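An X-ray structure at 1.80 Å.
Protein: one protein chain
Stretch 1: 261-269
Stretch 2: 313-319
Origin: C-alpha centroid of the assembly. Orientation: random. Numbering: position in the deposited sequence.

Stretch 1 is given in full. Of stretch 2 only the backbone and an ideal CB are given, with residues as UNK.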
# COMPACT_ATOMS: atom_id res chain seq x y z
N ALA A 261 10.64 4.09 10.62
CA ALA A 261 10.65 2.67 10.36
C ALA A 261 10.99 2.43 8.90
O ALA A 261 10.28 2.89 8.02
CB ALA A 261 9.28 2.07 10.67
N PHE A 262 12.10 1.76 8.66
CA PHE A 262 12.40 1.20 7.38
C PHE A 262 12.42 -0.31 7.62
O PHE A 262 13.32 -0.83 8.26
CB PHE A 262 13.72 1.74 6.85
CG PHE A 262 13.62 3.22 6.50
CD1 PHE A 262 13.12 3.61 5.27
CD2 PHE A 262 13.92 4.17 7.42
CE1 PHE A 262 12.92 4.92 4.99
CE2 PHE A 262 13.74 5.52 7.11
CZ PHE A 262 13.24 5.86 5.90
N CYS A 263 11.36 -1.00 7.18
CA CYS A 263 11.13 -2.42 7.53
C CYS A 263 11.87 -3.30 6.53
O CYS A 263 11.28 -3.95 5.69
CB CYS A 263 9.63 -2.71 7.52
SG CYS A 263 8.78 -1.66 8.77
N TRP A 264 13.19 -3.23 6.60
CA TRP A 264 14.06 -3.93 5.66
C TRP A 264 13.88 -5.43 5.79
O TRP A 264 13.91 -5.99 6.90
CB TRP A 264 15.52 -3.50 5.89
CG TRP A 264 16.49 -4.14 4.98
CD1 TRP A 264 16.36 -4.30 3.64
CD2 TRP A 264 17.74 -4.73 5.34
NE1 TRP A 264 17.46 -4.92 3.14
CE2 TRP A 264 18.32 -5.22 4.16
CE3 TRP A 264 18.44 -4.83 6.53
CZ2 TRP A 264 19.57 -5.83 4.13
CZ3 TRP A 264 19.67 -5.48 6.51
CH2 TRP A 264 20.21 -5.97 5.31
N ALA A 265 13.63 -6.09 4.67
CA ALA A 265 13.29 -7.54 4.67
C ALA A 265 14.32 -8.45 5.25
O ALA A 265 13.97 -9.29 6.11
CB ALA A 265 12.87 -8.01 3.22
N ARG A 266 15.60 -8.31 4.90
CA ARG A 266 16.55 -9.26 5.46
C ARG A 266 16.62 -9.14 6.98
O ARG A 266 16.57 -10.15 7.65
CB ARG A 266 17.93 -9.15 4.85
CG ARG A 266 18.89 -10.13 5.53
CD ARG A 266 20.09 -10.53 4.72
NE ARG A 266 21.00 -9.43 4.46
CZ ARG A 266 21.40 -9.05 3.25
NH1 ARG A 266 21.00 -9.66 2.15
NH2 ARG A 266 22.28 -8.05 3.17
N ALA A 267 16.70 -7.94 7.52
CA ALA A 267 16.81 -7.78 8.98
C ALA A 267 15.51 -8.24 9.64
O ALA A 267 15.54 -8.77 10.74
CB ALA A 267 17.16 -6.32 9.37
N ASN A 268 14.36 -8.06 8.98
CA ASN A 268 13.14 -8.64 9.50
C ASN A 268 13.23 -10.14 9.50
O ASN A 268 12.80 -10.80 10.46
CB ASN A 268 11.91 -8.14 8.73
CG ASN A 268 11.30 -6.92 9.40
OD1 ASN A 268 10.37 -7.08 10.23
ND2 ASN A 268 11.87 -5.72 9.14
N GLY A 269 13.91 -10.71 8.50
CA GLY A 269 14.22 -12.14 8.52
C GLY A 269 15.09 -12.50 9.71
O GLY A 269 14.82 -13.47 10.41
N UNK A 313 9.23 -11.65 -0.96
CA UNK A 313 8.94 -10.44 -0.22
C UNK A 313 9.79 -9.28 -0.75
O UNK A 313 10.83 -9.46 -1.40
CB UNK A 313 9.19 -10.66 1.27
N UNK A 314 9.27 -8.07 -0.52
CA UNK A 314 9.88 -6.83 -0.96
C UNK A 314 10.99 -6.34 0.01
O UNK A 314 10.85 -6.44 1.25
CB UNK A 314 8.80 -5.76 -1.11
N UNK A 315 12.03 -5.75 -0.59
CA UNK A 315 13.23 -5.20 0.10
C UNK A 315 12.85 -4.34 1.31
O UNK A 315 13.44 -4.45 2.37
CB UNK A 315 14.06 -4.36 -0.87
N UNK A 316 11.88 -3.44 1.11
CA UNK A 316 11.17 -2.80 2.25
C UNK A 316 9.81 -3.48 2.24
O UNK A 316 9.05 -3.37 1.26
CB UNK A 316 11.06 -1.28 2.12
N UNK A 317 9.49 -4.18 3.32
CA UNK A 317 8.39 -5.16 3.30
C UNK A 317 7.06 -4.57 2.96
O UNK A 317 6.23 -5.20 2.24
CB UNK A 317 8.28 -5.86 4.66
N UNK A 318 6.87 -3.33 3.46
CA UNK A 318 5.60 -2.62 3.34
C UNK A 318 5.60 -1.60 2.22
O UNK A 318 4.74 -0.70 2.19
CB UNK A 318 5.26 -1.92 4.66
N UNK A 319 6.54 -1.76 1.28
CA UNK A 319 6.67 -0.88 0.11
C UNK A 319 6.65 -1.80 -1.12
O UNK A 319 7.68 -2.36 -1.49
CB UNK A 319 7.94 -0.03 0.17

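The backbone sets the frame before any side chain is chosen. The amide N of A265 donates to O of position 315 at 2.8 Å, and N of position 317 donates to O of C263 at 3.0 Å, both nearly straight. These bonds bracket a single bridge between W264 and position 316, so side chains here decorate a register that main-chain atoms already hold.

Position 313 has an extended backbone, and its CB points toward stretch 1, yet lies 4.9 Å from the CB of A265, its nearest neighbor there. Such a loose approach selects little; many residues would fit. The deposited residue is W313, whose indole leads away from stretch 1 and hydrogen-bonds through NE1 elsewhere in the structure.

At position 314 the CB points sideways and meets nothing of stretch 1 within 5.5 Å, so the choice is free from this side. It is H314, whose ring end leads away from stretch 1 and whose ND1 is hydrogen-bonded elsewhere in the structure. Its contribution is backbone: the carbonyl O sits 3.2 Å from CB of A265, a close contact.

Position 315 has helical angles (-47/-47) and a CB pointing away, 5.1 Å from CD1 of W264. A short side chain would leave the indole NE1 unanswered from here; a longer one able to curl back with an acceptor could reach it, so glutamine or glutamate would suit, perhaps methionine for packing alone. Q315 is deposited. With chi1 t and chi2 p, it brings OE1 to the indole edge, where W264 NE1 donates a weak bond to Q315 OE1 at 3.1 Å. Water 3 also donates to OE1, at 2.9 Å, and gives a weak link by accepting from N of R266 at 2.9 Å.

Position 316 begins a type I turn. Its CB points sideways, 4.5 Å from O of C263, while the ring of F262 and the CB of W264 offer apolar surface farther out. A branched or flexible aliphatic such as leucine, isoleucine or methionine would suit. L316 extends with chi1 m and chi2 t, bringing CD1 within 4.2 Å of CD1 of F262, at the ring edge, and CD2 within 4.3 Å of CB of W264.

Position 317 has helical angles, and its sideways CB stands 3.7 Å from O of C263, with A265 and N268 beyond. Medium aliphatics, leucine or methionine, could exploit that ground. L317 does: its CD2 lies 3.7 Å from CB of A265, and its CD1 3.6 Å from CB of N268.

At position 318 the CB is sideways, 5.3 Å from CB of C263. Nearby, N of C263 lacks a partner within the two stretches, so a polar acceptor, aspartate or asparagine, would be sensible. D318 works through water 2, which accepts from N of C263 at 2.8 Å and donates to OD1 of D318 at 2.6 Å.

Position 319 closes the turn, its N donating to O of 316 at 3.0 Å. Out of reach of stretch 1, it could be almost anything; it is C319.

Stretch 2, residues 313-319: WHQLLDC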
# COMPACT_ATOMS: atom_id res chain seq x y z
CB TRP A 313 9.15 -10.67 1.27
CG TRP A 313 8.09 -11.46 1.94
CD1 TRP A 313 7.05 -10.94 2.69
CD2 TRP A 313 7.93 -12.88 1.97
NE1 TRP A 313 6.26 -11.96 3.18
CE2 TRP A 313 6.78 -13.15 2.75
CE3 TRP A 313 8.62 -13.96 1.41
CZ2 TRP A 313 6.33 -14.44 3.00
CZ3 TRP A 313 8.20 -15.26 1.70
CH2 TRP A 313 7.06 -15.48 2.48
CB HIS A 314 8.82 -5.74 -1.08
CG HIS A 314 7.80 -5.99 -2.14
ND1 HIS A 314 7.97 -5.59 -3.45
CD2 HIS A 314 6.58 -6.59 -2.07
CE1 HIS A 314 6.89 -5.94 -4.15
NE2 HIS A 314 6.04 -6.55 -3.34
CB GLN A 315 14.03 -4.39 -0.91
CG GLN A 315 15.12 -3.51 -0.39
CD GLN A 315 16.34 -4.21 0.02
OE1 GLN A 315 16.34 -5.41 0.30
NE2 GLN A 315 17.44 -3.45 0.10
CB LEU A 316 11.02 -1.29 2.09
CG LEU A 316 12.35 -0.50 2.28
CD1 LEU A 316 12.13 1.03 2.14
CD2 LEU A 316 13.06 -0.86 3.61
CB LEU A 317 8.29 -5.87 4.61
CG LEU A 317 9.38 -6.90 4.95
CD1 LEU A 317 9.29 -7.25 6.46
CD2 LEU A 317 9.28 -8.16 4.06
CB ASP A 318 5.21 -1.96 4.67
CG ASP A 318 6.26 -1.00 5.19
OD1 ASP A 318 7.42 -1.07 4.72
OD2 ASP A 318 5.91 -0.20 6.10
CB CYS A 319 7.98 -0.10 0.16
SG CYS A 319 8.00 1.03 1.56
O HOH W 1 7.15 2.08 6.80
O HOH W 2 9.62 0.20 5.33
O HOH W 3 16.14 -7.70 2.08
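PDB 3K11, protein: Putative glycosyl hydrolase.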